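Side-chain contacts in ureidoglycolate hydrolase (PDB 4PXE), which hydrolyses (S)-ureidoglycolate to glyoxylate, ammonium and carbon dioxide as a manganese-dependent homodimer of the peptidase M20 family, a late step of plant purine breakdown: residues Arg40-Asp45 against Leu133-Glu138; Thr140-Ser145 against Ile175-Ser180. All coordinates share one frame; numbering follows the deposited sequence.

In the fold
Both contacts involve the loop that leaves strand 129-133 of the M20 catalytic domain and runs to helix 147-152. Interaction 1 is the more deeply placed: its four touching residues are all buried, its centre lies about 10 Å from that of the chain, and its far end reaches the manganese site. Interaction 2, its centre about 15 Å from that of the chain, is partly buried and sets the later half of the loop against helix 174-180. A leucine and a tyrosine against threonine and serine make the first, whereas a guanidinium and a phenyl ring meeting one methyl make the second. Their centres are about 8 Å apart, and a probable hydrogen bond, L42 O to R141 NH1 at 2.9 Å, joins them.

Interaction 1: residues Arg40-Asp45 against Leu133-Glu138; sequences RVLYTD and LFTSEE. With MN (manganese (II) ion), chain D; GLV (glyoxylic acid), chain E.
L42 packs against T135 and S136 where a type II beta turn, V41 to T44, meets the loop that follows strand 129-133 in the M20 catalytic domain. With CG anti to the backbone N (chi1 172°), the leucine is directed at that loop. Its CB already lies near S136 CB and OG, and CG continues beside S136 CB. The two methyls then divide: CD2 stays over S136, 3.7 Å from its CB, while CD1 reaches both that carbon and the backbone, at 3.6 Å from T135 O. On its other side, CD1 covers the centre of one face of the Y43 ring, 3.4 Å above the plane, so the leucine is held between ring and loop. Y43 slants past T135, its CE1 4.1 Å from T135 OG1. The hydroxyls of both residues are hydrogen-bonded to V70 O, and S136 OG is bonded to D94 OD2; the buried polar groups beside the leucine therefore have partners beyond the two segments. The turn is closed by V41 O, which accepts from T44 N and also from T44 OG1, the latter in the carbonyl plane on a lone pair. T44 is in addition the N-cap of helix 45-60.

Past S136 the same loop contributes E137 and E138 to the active site. E138 OE2 ligates one of the two manganese ions, whose other ligands are D103, H402 and two waters, and E138 OE1 is hydrogen-bonded to N294 of the second subunit. E137 bends at chi2 (-92°), bringing its carboxylate to the glyoxylate. E137 OE2 lies 2.5 Å from glyoxylate O1. Water 1, itself on the metal, donates to E137 OE1 at 2.6 Å and to glyoxylate O1 at 2.8 Å.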
ATOM      1  N   ARG A  40      10.794  -9.764  10.017  1.00 12.62           N
ATOM      2  CA  ARG A  40      12.234  -9.527  10.110  1.00 13.14           C
ATOM      3  C   ARG A  40      12.861  -9.578   8.734  1.00 15.09           C
ATOM      4  O   ARG A  40      13.059 -10.648   8.160  1.00 14.64           O
ATOM      5  CB  ARG A  40      12.907 -10.515  11.067  1.00 14.29           C
ATOM      6  CG  ARG A  40      14.392 -10.237  11.235  1.00 14.55           C
ATOM      7  CD  ARG A  40      14.964 -10.964  12.441  1.00 18.22           C
ATOM      8  NE  ARG A  40      14.786 -12.410  12.352  1.00 16.75           N
ATOM      9  CZ  ARG A  40      14.111 -13.143  13.237  1.00 15.78           C
ATOM     10  NH1 ARG A  40      13.527 -12.579  14.291  1.00 17.95           N
ATOM     11  NH2 ARG A  40      14.020 -14.453  13.066  1.00 16.07           N
ATOM     12  N   VAL A  41      13.165  -8.398   8.208  1.00 14.39           N
ATOM     13  CA  VAL A  41      13.568  -8.257   6.824  1.00 15.05           C
ATOM     14  C   VAL A  41      15.073  -8.077   6.673  1.00 15.65           C
ATOM     15  O   VAL A  41      15.721  -7.403   7.485  1.00 17.04           O
ATOM     16  CB  VAL A  41      12.808  -7.065   6.191  1.00 15.05           C
ATOM     17  CG1 VAL A  41      13.204  -6.878   4.742  1.00 16.46           C
ATOM     18  CG2 VAL A  41      11.308  -7.295   6.314  1.00 15.82           C
ATOM     19  N   LEU A  42      15.608  -8.725   5.637  1.00 15.20           N
ATOM     20  CA  LEU A  42      17.010  -8.641   5.242  1.00 15.92           C
ATOM     21  C   LEU A  42      17.630  -7.258   5.430  1.00 17.03           C
ATOM     22  O   LEU A  42      17.114  -6.272   4.907  1.00 17.16           O
ATOM     23  CB  LEU A  42      17.141  -9.069   3.774  1.00 16.86           C
ATOM     24  CG  LEU A  42      18.490  -8.900   3.077  1.00 17.77           C
ATOM     25  CD1 LEU A  42      19.563  -9.693   3.809  1.00 17.34           C
ATOM     26  CD2 LEU A  42      18.382  -9.353   1.644  1.00 18.14           C
ATOM     27  N   TYR A  43      18.726  -7.229   6.197  1.00 16.27           N
ATOM     28  CA  TYR A  43      19.595  -6.061   6.427  1.00 16.66           C
ATOM     29  C   TYR A  43      19.019  -4.944   7.305  1.00 18.96           C
ATOM     30  O   TYR A  43      19.677  -3.925   7.510  1.00 23.09           O
ATOM     31  CB  TYR A  43      20.135  -5.469   5.112  1.00 18.58           C
ATOM     32  CG  TYR A  43      21.021  -6.369   4.270  1.00 15.86           C
ATOM     33  CD1 TYR A  43      21.904  -7.278   4.849  1.00 17.10           C
ATOM     34  CD2 TYR A  43      20.988  -6.285   2.884  1.00 17.57           C
ATOM     35  CE1 TYR A  43      22.718  -8.084   4.057  1.00 17.17           C
ATOM     36  CE2 TYR A  43      21.785  -7.076   2.087  1.00 17.21           C
ATOM     37  CZ  TYR A  43      22.660  -7.975   2.672  1.00 14.82           C
ATOM     38  OH  TYR A  43      23.444  -8.762   1.853  1.00 19.43           O
ATOM     39  N   THR A  44      17.803  -5.110   7.820  1.00 16.28           N
ATOM     40  CA  THR A  44      17.277  -4.156   8.784  1.00 17.14           C
ATOM     41  C   THR A  44      17.930  -4.345  10.149  1.00 18.93           C
ATOM     42  O   THR A  44      18.657  -5.314  10.377  1.00 17.19           O
ATOM     43  CB  THR A  44      15.764  -4.300   8.952  1.00 18.83           C
ATOM     44  OG1 THR A  44      15.478  -5.614   9.454  1.00 16.50           O
ATOM     45  CG2 THR A  44      15.046  -4.087   7.611  1.00 19.68           C
ATOM     46  N   ASP A  45      17.652  -3.417  11.061  1.00 20.83           N
ATOM     47  CA  ASP A  45      18.178  -3.500  12.420  1.00 20.94           C
ATOM     48  C   ASP A  45      17.782  -4.799  13.138  1.00 16.80           C
ATOM     49  O   ASP A  45      18.608  -5.408  13.825  1.00 19.47           O
ATOM     50  CB  ASP A  45      17.803  -2.258  13.245  1.00 23.14           C
ATOM     51  CG  ASP A  45      16.309  -2.122  13.474  1.00 31.64           C
ATOM     52  OD1 ASP A  45      15.515  -2.614  12.643  1.00 30.24           O
ATOM     53  OD2 ASP A  45      15.926  -1.508  14.495  1.00 40.95           O
ATOM     54  N   LEU A 133      23.968 -20.153   8.020  1.00 15.08           N
ATOM     55  CA  LEU A 133      22.845 -19.234   8.128  1.00 14.30           C
ATOM     56  C   LEU A 133      22.803 -18.467   6.824  1.00 15.00           C
ATOM     57  O   LEU A 133      23.640 -17.598   6.583  1.00 15.88           O
ATOM     58  CB  LEU A 133      23.017 -18.290   9.320  1.00 15.75           C
ATOM     59  CG  LEU A 133      22.073 -17.083   9.374  1.00 16.61           C
ATOM     60  CD1 LEU A 133      20.607 -17.503   9.232  1.00 17.56           C
ATOM     61  CD2 LEU A 133      22.282 -16.304  10.669  1.00 20.00           C
ATOM     62  N   PHE A 134      21.858 -18.808   5.955  1.00 13.63           N
ATOM     63  CA  PHE A 134      21.744 -18.107   4.681  1.00 13.70           C
ATOM     64  C   PHE A 134      21.344 -16.658   4.934  1.00 14.73           C
ATOM     65  O   PHE A 134      20.576 -16.369   5.853  1.00 15.71           O
ATOM     66  CB  PHE A 134      20.757 -18.834   3.774  1.00 14.00           C
ATOM     67  CG  PHE A 134      21.222 -20.212   3.392  1.00 15.74           C
ATOM     68  CD1 PHE A 134      22.064 -20.393   2.306  1.00 15.38           C
ATOM     69  CD2 PHE A 134      20.856 -21.320   4.139  1.00 13.86           C
ATOM     70  CE1 PHE A 134      22.519 -21.656   1.962  1.00 15.37           C
ATOM     71  CE2 PHE A 134      21.305 -22.594   3.794  1.00 16.87           C
ATOM     72  CZ  PHE A 134      22.133 -22.761   2.706  1.00 14.50           C
ATOM     73  N   THR A 135      21.899 -15.736   4.155  1.00 13.75           N
ATOM     74  CA  THR A 135      21.747 -14.327   4.473  1.00 15.01           C
ATOM     75  C   THR A 135      20.288 -13.857   4.410  1.00 13.67           C
ATOM     76  O   THR A 135      19.882 -12.965   5.149  1.00 15.43           O
ATOM     77  CB  THR A 135      22.668 -13.439   3.593  1.00 15.82           C
ATOM     78  OG1 THR A 135      22.839 -12.167   4.226  1.00 17.09           O
ATOM     79  CG2 THR A 135      22.116 -13.270   2.175  1.00 16.07           C
ATOM     80  N   SER A 136      19.513 -14.483   3.530  1.00 15.18           N
ATOM     81  CA  SER A 136      18.085 -14.218   3.396  1.00 14.00           C
ATOM     82  C   SER A 136      17.526 -15.264   2.461  1.00 15.48           C
ATOM     83  O   SER A 136      18.171 -15.610   1.467  1.00 16.70           O
ATOM     84  CB  SER A 136      17.848 -12.824   2.805  1.00 17.31           C
ATOM     85  OG  SER A 136      16.540 -12.719   2.270  1.00 18.37           O
ATOM     86  N   GLU A 137      16.331 -15.769   2.765  1.00 15.05           N
ATOM     87  CA  GLU A 137      15.665 -16.715   1.881  1.00 15.01           C
ATOM     88  C   GLU A 137      14.348 -16.146   1.360  1.00 14.24           C
ATOM     89  O   GLU A 137      13.864 -16.548   0.299  1.00 14.10           O
ATOM     90  CB  GLU A 137      15.436 -18.046   2.613  1.00 15.11           C
ATOM     91  CG  GLU A 137      14.837 -19.148   1.755  1.00 15.75           C
ATOM     92  CD  GLU A 137      13.328 -19.209   1.807  1.00 15.45           C
ATOM     93  OE1 GLU A 137      12.698 -18.512   2.641  1.00 16.97           O
ATOM     94  OE2 GLU A 137      12.760 -19.964   0.985  1.00 19.19           O
ATOM     95  N   GLU A 138      13.748 -15.230   2.116  1.00 12.32           N
ATOM     96  CA  GLU A 138      12.447 -14.673   1.734  1.00 13.91           C
ATOM     97  C   GLU A 138      12.594 -13.527   0.729  1.00 15.56           C
ATOM     98  O   GLU A 138      13.573 -12.784   0.781  1.00 16.11           O
ATOM     99  CB  GLU A 138      11.670 -14.223   2.971  1.00 14.42           C
ATOM    100  CG  GLU A 138      11.436 -15.347   3.972  1.00 14.01           C
ATOM    101  CD  GLU A 138      10.308 -16.258   3.594  1.00 15.59           C
ATOM    102  OE1 GLU A 138       9.824 -16.248   2.439  1.00 14.56           O
ATOM    103  OE2 GLU A 138       9.886 -16.999   4.506  1.00 15.95           O
TER
HETATM  104 MN    MN D 502       8.873 -18.901   4.377  1.00 26.38          MN
HETATM  105  C1  GLV E 503       9.385 -19.380   1.005  1.00 15.82           C
HETATM  106  O1  GLV E 503      10.306 -20.378   1.283  1.00 16.76           O
HETATM  107  C2  GLV E 503       8.216 -19.835   0.206  1.00 13.91           C
HETATM  108  O2  GLV E 503       8.145 -21.058  -0.142  1.00 13.73           O
HETATM  109  O3  GLV E 503       7.312 -19.006  -0.111  1.00 14.59           O
HETATM  110  O   HOH W   1      10.814 -19.721   3.992  1.00 17.49           O
HETATM  111  O   HOH W   2       8.140 -20.462   3.769  1.00 17.62           O

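Interaction 2: residues Thr140-Ser145 against Ile175-Ser180; sequences TRFGIS and IEAARS
A single methyl, A177 CB on helix 174-180, receives both side chains that the 140-145 loop sends across. R141 is almost fully stretched: CG is anti to the backbone N (chi1 -173°), and the chain stays extended as far as NE. This carries the guanidinium over the helix surface, where A177 CB lies 3.6 Å above one face, offset toward the rim. Three of its atoms share the contact, with CZ and NH2 each 3.7 Å from A177 CB and NH1 little farther. F142 adopts a different first torsion, CG beside the backbone N and anti to the carbonyl carbon (chi1 -58°). Its ring consequently lies alongside the arginine chain, with R141 CG 3.7 Å above the centre of one face, while the ring edge is presented to the helix. F142 CZ meets A177 CB at 3.8 Å, in the plane of the ring.

The polar groups of the arginine have partners outside the two segments: NE forms a salt bridge with D168, and NH1 is probably held by L42 O. Together these probably limit the rotation of the guanidinium, whose face rests on the methyl. Within the helix, S180 OG donates to A177 O at 2.7 Å, a serine hydroxyl turned back onto a carbonyl three residues earlier. The contact joins helix 174-180 to the loop that, a few residues earlier, carries the manganese ligand E138 of the M20 metal site.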
ATOM      1  N   THR A 140      10.997 -10.782   0.400  1.00 13.92           N
ATOM      2  CA  THR A 140      10.341  -9.558   0.882  1.00 14.93           C
ATOM      3  C   THR A 140      10.967  -8.239   0.428  1.00 14.72           C
ATOM      4  O   THR A 140      10.262  -7.340  -0.054  1.00 17.20           O
ATOM      5  CB  THR A 140      10.291  -9.548   2.423  1.00 14.52           C
ATOM      6  OG1 THR A 140       9.743 -10.793   2.874  1.00 13.88           O
ATOM      7  CG2 THR A 140       9.421  -8.396   2.945  1.00 16.13           C
ATOM      8  N   ARG A 141      12.277  -8.103   0.602  1.00 14.04           N
ATOM      9  CA  ARG A 141      12.879  -6.792   0.403  1.00 14.91           C
ATOM     10  C   ARG A 141      13.135  -6.445  -1.060  1.00 14.29           C
ATOM     11  O   ARG A 141      12.765  -5.361  -1.502  1.00 17.16           O
ATOM     12  CB  ARG A 141      14.173  -6.647   1.201  1.00 16.31           C
ATOM     13  CG  ARG A 141      14.710  -5.225   1.132  1.00 18.45           C
ATOM     14  CD  ARG A 141      15.674  -4.891   2.262  1.00 18.18           C
ATOM     15  NE  ARG A 141      15.974  -3.460   2.226  1.00 19.80           N
ATOM     16  CZ  ARG A 141      16.674  -2.800   3.140  1.00 23.09           C
ATOM     17  NH1 ARG A 141      17.195  -3.434   4.186  1.00 19.37           N
ATOM     18  NH2 ARG A 141      16.862  -1.490   2.992  1.00 21.38           N
ATOM     19  N   PHE A 142      13.775  -7.354  -1.791  1.00 16.40           N
ATOM     20  CA  PHE A 142      14.183  -7.082  -3.169  1.00 16.60           C
ATOM     21  C   PHE A 142      13.418  -7.888  -4.218  1.00 20.13           C
ATOM     22  O   PHE A 142      13.698  -7.769  -5.410  1.00 20.68           O
ATOM     23  CB  PHE A 142      15.697  -7.291  -3.333  1.00 17.47           C
ATOM     24  CG  PHE A 142      16.526  -6.427  -2.422  1.00 16.95           C
ATOM     25  CD1 PHE A 142      16.623  -5.064  -2.651  1.00 19.78           C
ATOM     26  CD2 PHE A 142      17.203  -6.977  -1.338  1.00 18.33           C
ATOM     27  CE1 PHE A 142      17.367  -4.260  -1.826  1.00 18.83           C
ATOM     28  CE2 PHE A 142      17.954  -6.176  -0.500  1.00 18.26           C
ATOM     29  CZ  PHE A 142      18.041  -4.808  -0.747  1.00 21.32           C
ATOM     30  N   GLY A 143      12.454  -8.703  -3.790  1.00 17.47           N
ATOM     31  CA  GLY A 143      11.706  -9.533  -4.723  1.00 16.48           C
ATOM     32  C   GLY A 143      12.460 -10.790  -5.130  1.00 17.74           C
ATOM     33  O   GLY A 143      12.012 -11.552  -5.993  1.00 20.02           O
ATOM     34  N   ILE A 144      13.610 -10.998  -4.501  1.00 15.32           N
ATOM     35  CA  ILE A 144      14.500 -12.112  -4.822  1.00 16.83           C
ATOM     36  C   ILE A 144      14.484 -13.133  -3.683  1.00 14.34           C
ATOM     37  O   ILE A 144      14.910 -12.822  -2.568  1.00 17.03           O
ATOM     38  CB  ILE A 144      15.947 -11.608  -5.020  1.00 17.07           C
ATOM     39  CG1 ILE A 144      16.005 -10.578  -6.155  1.00 20.43           C
ATOM     40  CG2 ILE A 144      16.894 -12.776  -5.300  1.00 19.43           C
ATOM     41  CD1 ILE A 144      17.239  -9.694  -6.099  1.00 21.33           C
ATOM     42  N   SER A 145      13.979 -14.335  -3.958  1.00 14.13           N
ATOM     43  CA  SER A 145      14.002 -15.404  -2.958  1.00 13.97           C
ATOM     44  C   SER A 145      15.386 -16.037  -2.950  1.00 15.01           C
ATOM     45  O   SER A 145      16.134 -15.922  -3.926  1.00 16.43           O
ATOM     46  CB  SER A 145      12.956 -16.465  -3.294  1.00 16.73           C
ATOM     47  OG  SER A 145      13.268 -17.092  -4.532  1.00 17.87           O
ATOM     48  N   ILE A 175      23.275  -2.685  -2.581  1.00 23.28           N
ATOM     49  CA  ILE A 175      24.581  -2.308  -2.056  1.00 24.42           C
ATOM     50  C   ILE A 175      24.470  -1.421  -0.815  1.00 24.51           C
ATOM     51  O   ILE A 175      25.160  -1.652   0.178  1.00 25.03           O
ATOM     52  CB  ILE A 175      25.437  -1.610  -3.129  1.00 28.15           C
ATOM     53  CG1 ILE A 175      25.750  -2.582  -4.263  1.00 30.32           C
ATOM     54  CG2 ILE A 175      26.727  -1.076  -2.529  1.00 30.97           C
ATOM     55  CD1 ILE A 175      26.238  -3.924  -3.790  1.00 37.76           C
ATOM     56  N   GLU A 176      23.598  -0.417  -0.868  1.00 25.28           N
ATOM     57  CA  GLU A 176      23.407   0.473   0.272  1.00 24.59           C
ATOM     58  C   GLU A 176      22.843  -0.285   1.471  1.00 27.62           C
ATOM     59  O   GLU A 176      23.300  -0.105   2.598  1.00 27.24           O
ATOM     60  CB  GLU A 176      22.493   1.647  -0.083  1.00 27.72           C
ATOM     61  CG  GLU A 176      22.209   2.561   1.098  1.00 34.33           C
ATOM     62  CD  GLU A 176      21.269   3.705   0.753  1.00 43.78           C
ATOM     63  OE1 GLU A 176      21.135   4.029  -0.448  1.00 49.68           O
ATOM     64  OE2 GLU A 176      20.662   4.279   1.685  1.00 45.51           O
ATOM     65  N   ALA A 177      21.846  -1.130   1.224  1.00 25.13           N
ATOM     66  CA  ALA A 177      21.253  -1.929   2.292  1.00 22.78           C
ATOM     67  C   ALA A 177      22.294  -2.845   2.938  1.00 21.59           C
ATOM     68  O   ALA A 177      22.403  -2.901   4.162  1.00 21.74           O
ATOM     69  CB  ALA A 177      20.084  -2.745   1.755  1.00 20.93           C
ATOM     70  N   ALA A 178      23.054  -3.558   2.115  1.00 19.86           N
ATOM     71  CA  ALA A 178      24.112  -4.433   2.616  1.00 20.71           C
ATOM     72  C   ALA A 178      25.134  -3.644   3.434  1.00 26.83           C
ATOM     73  O   ALA A 178      25.558  -4.081   4.505  1.00 24.60           O
ATOM     74  CB  ALA A 178      24.792  -5.163   1.473  1.00 19.50           C
ATOM     75  N   ARG A 179      25.523  -2.479   2.927  1.00 26.74           N
ATOM     76  CA  ARG A 179      26.496  -1.632   3.613  1.00 28.71           C
ATOM     77  C   ARG A 179      26.017  -1.206   4.999  1.00 30.16           C
ATOM     78  O   ARG A 179      26.787  -1.217   5.962  1.00 32.30           O
ATOM     79  CB  ARG A 179      26.822  -0.395   2.766  1.00 32.77           C
ATOM     80  CG  ARG A 179      27.779   0.586   3.437  1.00 40.16           C
ATOM     81  CD  ARG A 179      27.208   2.003   3.487  1.00 45.61           C
ATOM     82  NE  ARG A 179      27.068   2.480   4.863  1.00 49.06           N
ATOM     83  CZ  ARG A 179      25.923   2.887   5.407  1.00 47.05           C
ATOM     84  NH1 ARG A 179      24.803   2.889   4.692  1.00 46.23           N
ATOM     85  NH2 ARG A 179      25.898   3.297   6.670  1.00 50.61           N
ATOM     86  N   SER A 180      24.743  -0.844   5.107  1.00 31.47           N
ATOM     87  CA  SER A 180      24.193  -0.380   6.377  1.00 30.71           C
ATOM     88  C   SER A 180      24.206  -1.493   7.424  1.00 32.14           C
ATOM     89  O   SER A 180      24.288  -1.224   8.624  1.00 34.15           O
ATOM     90  CB  SER A 180      22.772   0.157   6.196  1.00 34.26           C
ATOM     91  OG  SER A 180      21.865  -0.893   5.907  1.00 39.36           O
TER